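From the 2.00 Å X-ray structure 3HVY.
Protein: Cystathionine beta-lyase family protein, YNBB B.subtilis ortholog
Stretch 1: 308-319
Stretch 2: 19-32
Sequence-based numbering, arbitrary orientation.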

ATOM      1  N   ALA D 308      -0.815 -30.457 -12.620  1.00 26.70           N
ATOM      2  CA  ALA D 308      -0.018 -31.566 -12.108  1.00 27.68           C
ATOM      3  C   ALA D 308      -0.390 -32.925 -12.813  1.00 28.77           C
ATOM      4  O   ALA D 308       0.464 -33.684 -13.270  1.00 28.65           O
ATOM      5  CB  ALA D 308      -0.233 -31.678 -10.560  1.00 23.62           C
ATOM      6  N   VAL D 309      -1.689 -33.171 -12.916  1.00 30.25           N
ATOM      7  CA  VAL D 309      -2.265 -34.380 -13.510  1.00 26.93           C
ATOM      8  C   VAL D 309      -1.972 -34.469 -14.984  1.00 26.66           C
ATOM      9  O   VAL D 309      -1.636 -35.526 -15.477  1.00 29.12           O
ATOM     10  CB  VAL D 309      -3.808 -34.443 -13.188  1.00 29.11           C
ATOM     11  CG1 VAL D 309      -4.529 -35.512 -14.034  1.00 26.23           C
ATOM     12  CG2 VAL D 309      -4.063 -34.672 -11.642  1.00 26.95           C
ATOM     13  N   PHE D 310      -2.124 -33.354 -15.707  1.00 30.31           N
ATOM     14  CA  PHE D 310      -1.749 -33.299 -17.126  1.00 29.16           C
ATOM     15  C   PHE D 310      -0.233 -33.516 -17.274  1.00 29.25           C
ATOM     16  O   PHE D 310       0.237 -34.280 -18.122  1.00 28.21           O
ATOM     17  CB  PHE D 310      -2.124 -31.939 -17.718  1.00 26.03           C
ATOM     18  CG  PHE D 310      -1.582 -31.701 -19.109  1.00 28.31           C
ATOM     19  CD1 PHE D 310      -2.134 -32.340 -20.207  1.00 32.88           C
ATOM     20  CD2 PHE D 310      -0.474 -30.897 -19.315  1.00 31.14           C
ATOM     21  CE1 PHE D 310      -1.622 -32.126 -21.481  1.00 31.75           C
ATOM     22  CE2 PHE D 310       0.073 -30.717 -20.564  1.00 31.46           C
ATOM     23  CZ  PHE D 310      -0.505 -31.324 -21.660  1.00 25.06           C
ATOM     24  N   CYS D 311       0.549 -32.876 -16.432  1.00 28.43           N
ATOM     25  CA  CYS D 311       2.004 -33.114 -16.482  1.00 27.63           C
ATOM     26  C   CYS D 311       2.349 -34.618 -16.292  1.00 29.35           C
ATOM     27  O   CYS D 311       3.150 -35.196 -17.037  1.00 27.56           O
ATOM     28  CB  CYS D 311       2.690 -32.266 -15.415  1.00 30.91           C
ATOM     29  SG  CYS D 311       4.484 -32.505 -15.342  1.00 32.48           S
ATOM     30  N   ALA D 312       1.804 -35.228 -15.235  1.00 26.20           N
ATOM     31  CA  ALA D 312       1.923 -36.653 -14.962  1.00 26.59           C
ATOM     32  C   ALA D 312       1.662 -37.507 -16.219  1.00 27.29           C
ATOM     33  O   ALA D 312       2.432 -38.395 -16.529  1.00 27.47           O
ATOM     34  CB  ALA D 312       0.908 -37.082 -13.808  1.00 26.02           C
ATOM     35  N   ARG D 313       0.530 -37.272 -16.893  1.00 28.23           N
ATOM     36  CA  ARG D 313       0.191 -38.082 -18.058  1.00 27.36           C
ATOM     37  C   ARG D 313       1.097 -37.824 -19.239  1.00 28.18           C
ATOM     38  O   ARG D 313       1.617 -38.779 -19.817  1.00 28.67           O
ATOM     39  CB  ARG D 313      -1.254 -37.944 -18.504  1.00 29.76           C
ATOM     40  CG  ARG D 313      -1.628 -38.925 -19.597  1.00 28.58           C
ATOM     41  CD  ARG D 313      -1.259 -40.358 -19.238  1.00 22.80           C
ATOM     42  NE  ARG D 313      -1.951 -41.346 -20.105  1.00 29.90           N
ATOM     43  CZ  ARG D 313      -1.780 -42.670 -20.069  1.00 27.67           C
ATOM     44  NH1 ARG D 313      -0.916 -43.264 -19.218  1.00 31.79           N
ATOM     45  NH2 ARG D 313      -2.430 -43.416 -20.954  1.00 30.05           N
ATOM     46  N   ILE D 314       1.327 -36.551 -19.585  1.00 32.50           N
ATOM     47  CA  ILE D 314       2.151 -36.280 -20.748  1.00 30.62           C
ATOM     48  C   ILE D 314       3.612 -36.736 -20.556  1.00 29.10           C
ATOM     49  O   ILE D 314       4.204 -37.278 -21.473  1.00 30.98           O
ATOM     50  CB  ILE D 314       2.049 -34.828 -21.244  1.00 30.46           C
ATOM     51  CG1 ILE D 314       2.485 -34.763 -22.726  1.00 31.67           C
ATOM     52  CG2 ILE D 314       2.856 -33.833 -20.343  1.00 25.86           C
ATOM     53  CD1 ILE D 314       2.362 -33.303 -23.362  1.00 29.37           C
HETATM   54  N   MSE D 315       4.186 -36.582 -19.375  1.00 28.33           N
HETATM   55  CA  MSE D 315       5.576 -37.003 -19.197  1.00 27.48           C
HETATM   56  C   MSE D 315       5.623 -38.543 -19.257  1.00 28.79           C
HETATM   57  O   MSE D 315       6.576 -39.142 -19.737  1.00 29.62           O
HETATM   58  CB  MSE D 315       6.151 -36.457 -17.889  1.00 28.74           C
HETATM   59  CG  MSE D 315       6.173 -34.924 -17.798  1.00 32.94           C
HETATM   60 SE   MSE D 315       7.145 -34.137 -19.259  0.75 30.99          SE
HETATM   61  CE  MSE D 315       8.952 -34.616 -18.721  1.00 28.37           C
ATOM     62  N   GLU D 316       4.576 -39.185 -18.756  1.00 28.39           N
ATOM     63  CA  GLU D 316       4.462 -40.638 -18.863  1.00 28.62           C
ATOM     64  C   GLU D 316       4.340 -41.101 -20.339  1.00 30.24           C
ATOM     65  O   GLU D 316       5.034 -42.038 -20.763  1.00 27.05           O
ATOM     66  CB  GLU D 316       3.278 -41.096 -18.049  1.00 30.61           C
ATOM     67  CG  GLU D 316       2.910 -42.531 -18.127  1.00 29.94           C
ATOM     68  CD  GLU D 316       1.964 -42.888 -17.029  1.00 40.38           C
ATOM     69  OE1 GLU D 316       0.790 -42.448 -17.060  1.00 28.05           O
ATOM     70  OE2 GLU D 316       2.436 -43.567 -16.113  1.00 33.56           O
ATOM     71  N   LEU D 317       3.498 -40.417 -21.118  1.00 28.45           N
ATOM     72  CA  LEU D 317       3.421 -40.682 -22.546  1.00 28.75           C
ATOM     73  C   LEU D 317       4.793 -40.551 -23.210  1.00 30.17           C
ATOM     74  O   LEU D 317       5.116 -41.277 -24.156  1.00 28.23           O
ATOM     75  CB  LEU D 317       2.413 -39.759 -23.220  1.00 31.70           C
ATOM     76  CG  LEU D 317       0.967 -39.902 -22.802  1.00 34.76           C
ATOM     77  CD1 LEU D 317       0.010 -39.347 -23.867  1.00 32.99           C
ATOM     78  CD2 LEU D 317       0.695 -41.383 -22.520  1.00 27.52           C
ATOM     79  N   ALA D 318       5.625 -39.669 -22.667  1.00 31.02           N
ATOM     80  CA  ALA D 318       6.987 -39.456 -23.149  1.00 32.59           C
ATOM     81  C   ALA D 318       8.007 -40.491 -22.658  1.00 34.39           C
ATOM     82  O   ALA D 318       9.168 -40.396 -23.008  1.00 32.92           O
ATOM     83  CB  ALA D 318       7.459 -38.039 -22.748  1.00 31.46           C
ATOM     84  N   GLY D 319       7.600 -41.408 -21.788  1.00 34.60           N
ATOM     85  CA  GLY D 319       8.471 -42.473 -21.306  1.00 37.43           C
ATOM     86  C   GLY D 319       8.912 -42.374 -19.854  1.00 38.31           C
ATOM     87  O   GLY D 319       9.566 -43.265 -19.372  1.00 41.10           O
TER
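Stretch 2 19-32: RVLELYERALNDVE

At the centre of the contact is Ala27, whose CA-to-CB bond points toward stretch 1 and whose methyl fits as a knob into the hole formed by Phe310, Arg313, Ile314 and Leu317. Its CB lies 3.7 Å from CB of Ile314 and 3.8 Å from CE1 of Phe310. Here the helix of stretch 2 packs against the helix of stretch 1 in the cystathionine beta-lyase family protein; stretch 2 is helical throughout and part of a longer helix, and the two helices belong to one chain but lie far apart in its sequence. At Ala27 the backbones come close: the CA atoms of Ile314 and Ala27 are 5.2 Å apart, and the helix axes approach to 8.8 Å. The N-to-C directions differ by 129°, so stretch 2 runs obliquely against the direction of stretch 1: Leu23 lies against Ile314, Leu317 and Ala318, whereas Val31 lies against Val309, Phe310 and Arg313.

On the side of the earlier residues, CG1 of Ile314 rests 3.8 Å from CB of Leu23, and its CD1 reaches 3.7 Å from the backbone N of Tyr24. Leu317 is the reciprocal knob, set among Leu23, Arg26, Ala27 and Asp30; its CB is 3.6 Å from CD2 of Leu23 and its CD1 is 3.5 Å from CB of Arg26. Farther out, CB of Ala318 touches CD1 of Leu23 at 4.2 Å.

The CA-to-CB bond of Phe310 points sideways, but its ring, with chi1 in t, reaches stretch 2. CZ of Phe310 meets the edge of the Tyr24 ring, 3.5 Å from CD1; the ring planes are inclined at 81° and the centroids are 5.9 Å apart. Val31 packs beyond Ala27, its CG1 lying 3.9 Å from CG1 of Val309 and 3.7 Å from CB of Arg313.

The polar edge is built around Arg313. Its aliphatic part covers Ala27, with CG 4.0 Å from CA of that residue, while its guanidinium forms a salt bridge with Asp30. NE and NH2 of Arg313 both donate to OD2 of Asp30, at 2.8 and 3.0 Å, so a single carboxylate oxygen receives both bonds near the guanidinium plane. NH1 of Arg313 turns to its own helix and bonds OE1 of Glu316 at 2.9 Å, placing the arginine between two acids. Elsewhere on the edge a water accepts from NH1 of Arg26 at 2.9 Å and donates to O of Leu317 at 2.6 Å, bridging the two stretches. Just beyond, Gly319 leaves helical geometry with positive phi in a Schellman motif.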

ATOM      1  N   ARG D  19       5.733 -34.060 -32.521  1.00 33.71           N
ATOM      2  CA  ARG D  19       5.698 -35.185 -31.615  1.00 34.36           C
ATOM      3  C   ARG D  19       5.137 -34.729 -30.281  1.00 35.07           C
ATOM      4  O   ARG D  19       4.303 -35.419 -29.684  1.00 37.38           O
ATOM      5  CB  ARG D  19       7.089 -35.812 -31.451  1.00 36.67           C
ATOM      6  CG  ARG D  19       7.121 -37.141 -30.660  1.00 51.08           C
ATOM      7  N   VAL D  20       5.606 -33.581 -29.785  1.00 35.27           N
ATOM      8  CA  VAL D  20       5.102 -33.064 -28.529  1.00 35.67           C
ATOM      9  C   VAL D  20       3.607 -32.701 -28.630  1.00 36.27           C
ATOM     10  O   VAL D  20       2.791 -32.972 -27.699  1.00 35.31           O
ATOM     11  CB  VAL D  20       5.965 -31.900 -28.004  1.00 36.72           C
ATOM     12  CG1 VAL D  20       5.259 -31.223 -26.800  1.00 31.33           C
ATOM     13  CG2 VAL D  20       7.325 -32.425 -27.563  1.00 35.31           C
ATOM     14  N   LEU D  21       3.216 -32.098 -29.748  1.00 34.22           N
ATOM     15  CA  LEU D  21       1.798 -31.800 -29.929  1.00 34.52           C
ATOM     16  C   LEU D  21       0.938 -33.062 -30.005  1.00 34.91           C
ATOM     17  O   LEU D  21      -0.216 -33.075 -29.553  1.00 34.74           O
ATOM     18  CB  LEU D  21       1.575 -30.890 -31.144  1.00 37.01           C
ATOM     19  CG  LEU D  21       2.156 -29.472 -30.979  1.00 37.67           C
ATOM     20  CD1 LEU D  21       2.165 -28.743 -32.293  1.00 41.48           C
ATOM     21  CD2 LEU D  21       1.421 -28.690 -29.909  1.00 38.80           C
ATOM     22  N   GLU D  22       1.472 -34.143 -30.548  1.00 34.05           N
ATOM     23  CA  GLU D  22       0.693 -35.383 -30.555  1.00 34.70           C
ATOM     24  C   GLU D  22       0.537 -35.898 -29.105  1.00 34.82           C
ATOM     25  O   GLU D  22      -0.508 -36.379 -28.745  1.00 35.05           O
ATOM     26  CB  GLU D  22       1.317 -36.459 -31.459  1.00 32.24           C
ATOM     27  N   LEU D  23       1.585 -35.816 -28.290  1.00 34.79           N
ATOM     28  CA  LEU D  23       1.502 -36.274 -26.896  1.00 34.64           C
ATOM     29  C   LEU D  23       0.475 -35.434 -26.124  1.00 35.68           C
ATOM     30  O   LEU D  23      -0.297 -35.955 -25.301  1.00 36.47           O
ATOM     31  CB  LEU D  23       2.884 -36.196 -26.238  1.00 32.21           C
ATOM     32  CG  LEU D  23       3.881 -37.216 -26.756  1.00 35.92           C
ATOM     33  CD1 LEU D  23       5.253 -37.042 -26.120  1.00 32.01           C
ATOM     34  CD2 LEU D  23       3.356 -38.627 -26.530  1.00 31.13           C
ATOM     35  N   TYR D  24       0.477 -34.135 -26.409  1.00 35.08           N
ATOM     36  CA  TYR D  24      -0.474 -33.173 -25.845  1.00 34.61           C
ATOM     37  C   TYR D  24      -1.901 -33.578 -26.104  1.00 33.56           C
ATOM     38  O   TYR D  24      -2.703 -33.611 -25.176  1.00 29.40           O
ATOM     39  CB  TYR D  24      -0.195 -31.773 -26.417  1.00 35.99           C
ATOM     40  CG  TYR D  24      -1.286 -30.759 -26.167  1.00 41.98           C
ATOM     41  CD1 TYR D  24      -1.684 -30.444 -24.874  1.00 48.29           C
ATOM     42  CD2 TYR D  24      -1.922 -30.124 -27.213  1.00 49.41           C
ATOM     43  CE1 TYR D  24      -2.695 -29.528 -24.632  1.00 51.18           C
ATOM     44  CE2 TYR D  24      -2.919 -29.182 -26.984  1.00 51.04           C
ATOM     45  CZ  TYR D  24      -3.296 -28.875 -25.694  1.00 52.58           C
ATOM     46  OH  TYR D  24      -4.309 -27.949 -25.481  1.00 49.86           O
ATOM     47  N   GLU D  25      -2.233 -33.899 -27.352  1.00 35.21           N
ATOM     48  CA  GLU D  25      -3.597 -34.287 -27.689  1.00 36.64           C
ATOM     49  C   GLU D  25      -3.964 -35.570 -26.946  1.00 36.19           C
ATOM     50  O   GLU D  25      -5.043 -35.664 -26.391  1.00 37.57           O
ATOM     51  CB  GLU D  25      -3.829 -34.441 -29.224  1.00 35.21           C
ATOM     52  N   ARG D  26      -3.072 -36.559 -26.933  1.00 35.75           N
ATOM     53  CA  ARG D  26      -3.371 -37.819 -26.267  1.00 33.73           C
ATOM     54  C   ARG D  26      -3.538 -37.585 -24.774  1.00 31.95           C
ATOM     55  O   ARG D  26      -4.521 -37.991 -24.197  1.00 34.35           O
ATOM     56  CB  ARG D  26      -2.271 -38.851 -26.521  1.00 35.00           C
ATOM     57  CG  ARG D  26      -2.146 -39.297 -28.023  1.00 40.87           C
ATOM     58  CD  ARG D  26      -0.893 -40.174 -28.277  1.00 39.77           C
ATOM     59  NE  ARG D  26      -0.945 -41.293 -27.361  1.00 34.66           N
ATOM     60  CZ  ARG D  26       0.094 -41.924 -26.814  1.00 39.19           C
ATOM     61  NH1 ARG D  26       1.339 -41.590 -27.105  1.00 33.19           N
ATOM     62  NH2 ARG D  26      -0.136 -42.916 -25.952  1.00 37.28           N
ATOM     63  N   ALA D  27      -2.589 -36.889 -24.160  1.00 32.79           N
ATOM     64  CA  ALA D  27      -2.632 -36.632 -22.712  1.00 32.30           C
ATOM     65  C   ALA D  27      -3.918 -35.902 -22.310  1.00 32.16           C
ATOM     66  O   ALA D  27      -4.577 -36.229 -21.331  1.00 31.15           O
ATOM     67  CB  ALA D  27      -1.362 -35.845 -22.271  1.00 29.32           C
ATOM     68  N   LEU D  28      -4.302 -34.923 -23.094  1.00 31.53           N
ATOM     69  CA  LEU D  28      -5.480 -34.151 -22.748  1.00 34.19           C
ATOM     70  C   LEU D  28      -6.702 -35.059 -22.753  1.00 35.05           C
ATOM     71  O   LEU D  28      -7.513 -35.051 -21.812  1.00 32.23           O
ATOM     72  CB  LEU D  28      -5.641 -32.947 -23.679  1.00 36.05           C
ATOM     73  CG  LEU D  28      -6.587 -31.865 -23.137  1.00 45.84           C
ATOM     74  CD1 LEU D  28      -5.930 -31.157 -21.910  1.00 45.38           C
ATOM     75  CD2 LEU D  28      -6.971 -30.840 -24.232  1.00 44.65           C
ATOM     76  N   ASN D  29      -6.825 -35.889 -23.779  1.00 35.18           N
ATOM     77  CA  ASN D  29      -7.946 -36.841 -23.792  1.00 35.30           C
ATOM     78  C   ASN D  29      -7.893 -37.790 -22.626  1.00 31.02           C
ATOM     79  O   ASN D  29      -8.883 -38.100 -22.042  1.00 31.67           O
ATOM     80  CB  ASN D  29      -7.949 -37.659 -25.082  1.00 38.53           C
ATOM     81  CG  ASN D  29      -8.368 -36.824 -26.264  1.00 54.09           C
ATOM     82  OD1 ASN D  29      -9.160 -35.881 -26.102  1.00 59.32           O
ATOM     83  ND2 ASN D  29      -7.828 -37.135 -27.455  1.00 59.74           N
ATOM     84  N   ASP D  30      -6.713 -38.289 -22.313  1.00 31.57           N
ATOM     85  CA  ASP D  30      -6.564 -39.247 -21.235  1.00 28.51           C
ATOM     86  C   ASP D  30      -6.963 -38.715 -19.887  1.00 28.13           C
ATOM     87  O   ASP D  30      -7.413 -39.475 -19.019  1.00 28.00           O
ATOM     88  CB  ASP D  30      -5.109 -39.734 -21.156  1.00 26.23           C
ATOM     89  CG  ASP D  30      -4.714 -40.662 -22.304  1.00 30.63           C
ATOM     90  OD1 ASP D  30      -5.599 -41.111 -23.029  1.00 33.40           O
ATOM     91  OD2 ASP D  30      -3.497 -40.988 -22.453  1.00 31.65           O
ATOM     92  N   VAL D  31      -6.771 -37.424 -19.653  1.00 32.00           N
ATOM     93  CA  VAL D  31      -7.059 -36.874 -18.316  1.00 30.04           C
ATOM     94  C   VAL D  31      -8.424 -36.220 -18.169  1.00 31.26           C
ATOM     95  O   VAL D  31      -8.753 -35.693 -17.104  1.00 29.53           O
ATOM     96  CB  VAL D  31      -5.995 -35.843 -17.864  1.00 31.90           C
ATOM     97  CG1 VAL D  31      -4.580 -36.464 -17.852  1.00 34.01           C
ATOM     98  CG2 VAL D  31      -6.014 -34.571 -18.684  1.00 31.03           C
ATOM     99  N   GLU D  32      -9.240 -36.275 -19.208  1.00 33.17           N
ATOM    100  CA  GLU D  32     -10.554 -35.613 -19.144  1.00 33.60           C
ATOM    101  C   GLU D  32     -11.462 -36.122 -18.017  1.00 34.71           C
ATOM    102  O   GLU D  32     -12.108 -35.322 -17.354  1.00 38.00           O
ATOM    103  CB  GLU D  32     -11.271 -35.684 -20.472  1.00 38.86           C
ATOM    104  CG  GLU D  32     -12.423 -34.660 -20.624  1.00 42.98           C
TER
HETATM  105  O   HOH W   1       3.408 -42.800 -25.428  1.00 28.79           O